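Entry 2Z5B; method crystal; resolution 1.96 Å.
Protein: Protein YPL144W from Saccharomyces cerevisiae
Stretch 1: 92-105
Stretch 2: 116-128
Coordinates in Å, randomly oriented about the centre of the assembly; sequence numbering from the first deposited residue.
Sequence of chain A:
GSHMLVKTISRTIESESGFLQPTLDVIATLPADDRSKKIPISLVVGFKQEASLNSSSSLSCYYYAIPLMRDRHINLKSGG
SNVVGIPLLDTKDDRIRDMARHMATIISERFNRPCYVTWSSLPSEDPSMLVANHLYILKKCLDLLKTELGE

Stretch 1 92-105: KDDRIRDMARHMAT
Stretch 2, residues 116-128: YVTWSSLPSEDPS

Helix 94-105 packs on strand 116-121 with axes 7.7 Å apart at closest approach and N-to-C directions 152° apart, roughly antiparallel. In the CA register, R95 CA lies 6.2 Å from P127 CA, A100 CA lies 6.1 Å from W119 CA, and A104 CA lies 5.5 Å from V117 CA. No hydrogen bond crosses the interface; apolar packing dominates the 553 Å² buried, both sides summed.

D93 (phi/psi -78/108, chi1 t) caps the helix: its OD1 accepts from R95 N at 3.0 Å. The same carboxylate forms a salt bridge with R95, NE to OD1 and NH2 to OD2 both 3.1 Å, which holds the guanidinium (chi1-chi3 m, t, m) with one face over P127; R95 NE lies 3.7 Å from P127 CB. D93 OD2 also approaches P127 CG at 3.5 Å. R95 NH1 to D126 OD1, 4.1 Å, is charge proximity only, the oxygen lying well out of the guanidinium plane; that OD1 instead accepts from S128 N (3.1 Å), a capping bond.

From D94 onward the backbone is helical, phi near -60° and psi near -45°. I96 (m, t) starts sideways, but its end comes nearer: I96 CG2 is 3.9 Å from W119 CD1, and I96 CD1 is 4.2 Å from P127 CG. R97 and R101 point away, in salt bridges with D94 and D98.

M99 (t, p, p) sets CG 3.8 Å from W119 CE3. Extended strand geometry turns V117, W119 and S121 toward the helix, T118 and S120 away. W119 (chi1 t, chi2 -92°) is buried, its polar NE1 satisfied by E125 OE2 at 2.8 Å; a type I turn runs from L122 to E125, and E125 OE1 accepts from S121 OG at 2.6 Å.

Small A100 and A104 accompany the close backbone approach. A100 CB is 4.5 Å from V117 CG1. M103 (t, p, p) brings CG within 3.7 Å of V117 CG2 (V117 chi1 t), and A104 CB is 3.8 Å from V117 CG2.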

# COMPACT_ATOMS: atom_id res chain seq x y z
N LYS A 92 8.63 -15.54 -4.71
CA LYS A 92 9.63 -16.54 -5.05
C LYS A 92 9.95 -16.50 -6.55
O LYS A 92 11.01 -16.97 -6.98
CB LYS A 92 9.15 -17.94 -4.62
CG LYS A 92 9.31 -18.21 -3.12
CD LYS A 92 8.30 -19.25 -2.61
CE LYS A 92 8.38 -19.47 -1.09
NZ LYS A 92 9.55 -20.33 -0.69
N ASP A 93 9.04 -15.92 -7.34
CA ASP A 93 9.22 -15.80 -8.78
C ASP A 93 10.19 -14.67 -9.13
O ASP A 93 9.84 -13.48 -9.01
CB ASP A 93 7.87 -15.58 -9.45
CG ASP A 93 7.91 -15.80 -10.95
OD1 ASP A 93 8.98 -15.62 -11.55
OD2 ASP A 93 6.85 -16.13 -11.52
N ASP A 94 11.41 -15.02 -9.57
CA ASP A 94 12.43 -14.03 -9.99
C ASP A 94 11.94 -13.06 -11.06
O ASP A 94 12.36 -11.91 -11.09
CB ASP A 94 13.69 -14.71 -10.56
CG ASP A 94 14.39 -15.62 -9.57
OD1 ASP A 94 14.02 -15.68 -8.37
OD2 ASP A 94 15.36 -16.30 -10.01
N ARG A 95 11.09 -13.55 -11.97
CA ARG A 95 10.58 -12.75 -13.10
C ARG A 95 9.72 -11.58 -12.61
O ARG A 95 9.80 -10.47 -13.14
CB ARG A 95 9.75 -13.63 -14.05
CG ARG A 95 10.53 -14.80 -14.70
CD ARG A 95 9.58 -15.74 -15.44
NE ARG A 95 8.75 -16.49 -14.51
CZ ARG A 95 7.85 -17.42 -14.85
NH1 ARG A 95 7.65 -17.73 -16.12
NH2 ARG A 95 7.14 -18.02 -13.91
N ILE A 96 8.89 -11.85 -11.60
CA ILE A 96 8.11 -10.80 -10.93
C ILE A 96 9.01 -9.92 -10.05
O ILE A 96 8.96 -8.71 -10.17
CB ILE A 96 6.94 -11.40 -10.12
CG1 ILE A 96 5.98 -12.14 -11.06
CG2 ILE A 96 6.20 -10.29 -9.34
CD1 ILE A 96 4.98 -13.05 -10.38
N ARG A 97 9.84 -10.54 -9.19
CA ARG A 97 10.76 -9.79 -8.31
C ARG A 97 11.68 -8.82 -9.04
O ARG A 97 11.86 -7.66 -8.60
CB ARG A 97 11.60 -10.72 -7.43
CG ARG A 97 12.08 -10.08 -6.11
CD ARG A 97 13.09 -10.95 -5.35
NE ARG A 97 12.63 -12.33 -5.26
CZ ARG A 97 13.10 -13.34 -5.97
NH1 ARG A 97 14.09 -13.16 -6.86
NH2 ARG A 97 12.58 -14.55 -5.81
N ASP A 98 12.29 -9.30 -10.13
CA ASP A 98 13.15 -8.46 -10.99
C ASP A 98 12.41 -7.20 -11.41
O ASP A 98 12.94 -6.10 -11.30
CB ASP A 98 13.63 -9.21 -12.25
CG ASP A 98 14.74 -10.21 -11.95
OD1 ASP A 98 15.18 -10.30 -10.77
OD2 ASP A 98 15.15 -10.91 -12.90
N MET A 99 11.18 -7.37 -11.89
CA MET A 99 10.41 -6.24 -12.40
C MET A 99 10.12 -5.21 -11.31
O MET A 99 10.32 -4.01 -11.54
CB MET A 99 9.10 -6.71 -13.02
CG MET A 99 8.18 -5.57 -13.43
SD MET A 99 8.96 -4.46 -14.62
CE MET A 99 8.77 -5.52 -16.04
N ALA A 100 9.63 -5.68 -10.17
CA ALA A 100 9.26 -4.82 -9.04
C ALA A 100 10.48 -4.11 -8.48
O ALA A 100 10.43 -2.93 -8.15
CB ALA A 100 8.58 -5.64 -7.95
N ARG A 101 11.59 -4.85 -8.39
CA ARG A 101 12.87 -4.29 -7.92
C ARG A 101 13.35 -3.20 -8.85
O ARG A 101 13.64 -2.11 -8.39
CB ARG A 101 13.95 -5.37 -7.79
CG ARG A 101 15.32 -4.81 -7.39
CD ARG A 101 16.29 -5.97 -7.12
NE ARG A 101 16.35 -6.94 -8.24
CZ ARG A 101 17.14 -6.84 -9.31
NH1 ARG A 101 17.97 -5.81 -9.48
NH2 ARG A 101 17.10 -7.79 -10.23
N HIS A 102 13.46 -3.52 -10.14
CA HIS A 102 13.88 -2.54 -11.14
C HIS A 102 12.98 -1.32 -11.17
O HIS A 102 13.47 -0.19 -11.22
CB HIS A 102 13.95 -3.15 -12.54
CG HIS A 102 15.12 -4.05 -12.74
ND1 HIS A 102 15.07 -5.16 -13.56
CD2 HIS A 102 16.38 -4.02 -12.23
CE1 HIS A 102 16.24 -5.78 -13.54
NE2 HIS A 102 17.05 -5.11 -12.74
N MET A 103 11.67 -1.56 -11.17
CA MET A 103 10.70 -0.47 -11.18
C MET A 103 10.91 0.49 -10.03
O MET A 103 11.07 1.68 -10.24
CB MET A 103 9.26 -0.99 -11.18
CG MET A 103 8.22 0.07 -11.46
SD MET A 103 8.31 0.71 -13.14
CE MET A 103 7.52 -0.64 -14.02
N ALA A 104 10.93 -0.02 -8.81
CA ALA A 104 11.07 0.83 -7.64
C ALA A 104 12.42 1.54 -7.66
O ALA A 104 12.46 2.73 -7.41
CB ALA A 104 10.91 0.01 -6.37
N THR A 105 13.49 0.81 -7.94
CA THR A 105 14.84 1.36 -7.90
C THR A 105 15.05 2.43 -8.97
O THR A 105 15.58 3.49 -8.68
CB THR A 105 15.92 0.25 -8.04
OG1 THR A 105 15.67 -0.77 -7.06
CG2 THR A 105 17.32 0.81 -7.73
N TYR A 116 7.29 3.09 -3.66
CA TYR A 116 6.69 1.82 -3.34
C TYR A 116 6.11 1.30 -4.65
O TYR A 116 5.37 2.02 -5.33
CB TYR A 116 5.56 1.98 -2.33
CG TYR A 116 5.98 2.45 -0.96
CD1 TYR A 116 6.28 3.79 -0.71
CD2 TYR A 116 6.06 1.55 0.10
CE1 TYR A 116 6.65 4.22 0.55
CE2 TYR A 116 6.42 1.98 1.38
CZ TYR A 116 6.72 3.31 1.57
OH TYR A 116 7.10 3.75 2.81
N VAL A 117 6.44 0.07 -5.00
CA VAL A 117 5.91 -0.51 -6.24
C VAL A 117 5.18 -1.82 -5.97
O VAL A 117 5.71 -2.71 -5.32
CB VAL A 117 7.03 -0.75 -7.28
CG1 VAL A 117 6.57 -1.65 -8.40
CG2 VAL A 117 7.47 0.56 -7.88
N THR A 118 3.97 -1.94 -6.48
CA THR A 118 3.27 -3.21 -6.47
C THR A 118 3.21 -3.77 -7.88
O THR A 118 2.79 -3.06 -8.79
CB THR A 118 1.80 -3.01 -6.02
OG1 THR A 118 1.78 -2.56 -4.66
CG2 THR A 118 1.04 -4.31 -6.13
N TRP A 119 3.56 -5.05 -8.04
CA TRP A 119 3.26 -5.75 -9.27
C TRP A 119 1.97 -6.55 -9.08
O TRP A 119 1.87 -7.40 -8.20
CB TRP A 119 4.41 -6.62 -9.83
CG TRP A 119 3.95 -7.24 -11.15
CD1 TRP A 119 3.34 -8.44 -11.30
CD2 TRP A 119 3.95 -6.62 -12.45
NE1 TRP A 119 2.99 -8.63 -12.62
CE2 TRP A 119 3.35 -7.53 -13.35
CE3 TRP A 119 4.41 -5.39 -12.95
CZ2 TRP A 119 3.22 -7.25 -14.72
CZ3 TRP A 119 4.27 -5.11 -14.31
CH2 TRP A 119 3.68 -6.04 -15.18
N SER A 120 0.96 -6.20 -9.87
CA SER A 120 -0.36 -6.79 -9.84
C SER A 120 -0.45 -7.82 -10.96
O SER A 120 -0.28 -7.48 -12.12
CB SER A 120 -1.42 -5.68 -10.06
OG SER A 120 -2.70 -6.25 -10.33
N SER A 121 -0.75 -9.07 -10.60
CA SER A 121 -0.78 -10.18 -11.55
C SER A 121 -2.20 -10.57 -11.91
O SER A 121 -2.96 -10.99 -11.05
CB SER A 121 -0.07 -11.40 -10.97
OG SER A 121 1.32 -11.14 -10.84
N LEU A 122 -2.55 -10.44 -13.19
CA LEU A 122 -3.80 -11.01 -13.69
C LEU A 122 -3.91 -12.49 -13.32
O LEU A 122 -2.91 -13.20 -13.28
CB LEU A 122 -3.91 -10.84 -15.21
CG LEU A 122 -4.16 -9.43 -15.77
CD1 LEU A 122 -4.25 -9.45 -17.31
CD2 LEU A 122 -5.43 -8.78 -15.17
N PRO A 123 -5.14 -12.97 -13.07
CA PRO A 123 -5.28 -14.41 -12.85
C PRO A 123 -4.59 -15.20 -13.97
O PRO A 123 -4.01 -16.25 -13.69
CB PRO A 123 -6.79 -14.60 -12.90
CG PRO A 123 -7.32 -13.32 -12.35
CD PRO A 123 -6.43 -12.27 -12.94
N SER A 124 -4.59 -14.65 -15.19
CA SER A 124 -4.10 -15.34 -16.40
C SER A 124 -2.62 -15.13 -16.73
O SER A 124 -2.09 -15.72 -17.68
CB SER A 124 -4.92 -14.86 -17.61
OG SER A 124 -4.66 -13.49 -17.82
N GLU A 125 -1.97 -14.29 -15.94
CA GLU A 125 -0.58 -13.91 -16.20
C GLU A 125 0.38 -15.07 -16.41
O GLU A 125 0.46 -15.99 -15.59
CB GLU A 125 -0.07 -13.06 -15.05
CG GLU A 125 1.28 -12.48 -15.28
CD GLU A 125 1.68 -11.66 -14.10
OE1 GLU A 125 2.11 -12.26 -13.09
OE2 GLU A 125 1.51 -10.43 -14.17
N ASP A 126 1.13 -14.97 -17.50
CA ASP A 126 2.33 -15.75 -17.69
C ASP A 126 3.51 -14.78 -17.44
O ASP A 126 3.77 -13.91 -18.27
CB ASP A 126 2.35 -16.28 -19.14
CG ASP A 126 3.65 -16.95 -19.52
OD1 ASP A 126 4.52 -17.17 -18.64
OD2 ASP A 126 3.82 -17.23 -20.73
N PRO A 127 4.20 -14.90 -16.30
CA PRO A 127 5.30 -13.95 -16.05
C PRO A 127 6.46 -13.92 -17.07
O PRO A 127 7.28 -13.00 -17.02
CB PRO A 127 5.81 -14.33 -14.65
CG PRO A 127 4.69 -15.07 -14.02
CD PRO A 127 4.05 -15.84 -15.17
N SER A 128 6.54 -14.88 -17.99
CA SER A 128 7.48 -14.75 -19.13
C SER A 128 7.27 -13.47 -19.94
O SER A 128 8.21 -12.96 -20.57
CB SER A 128 7.46 -15.98 -20.06
OG SER A 128 6.45 -15.86 -21.06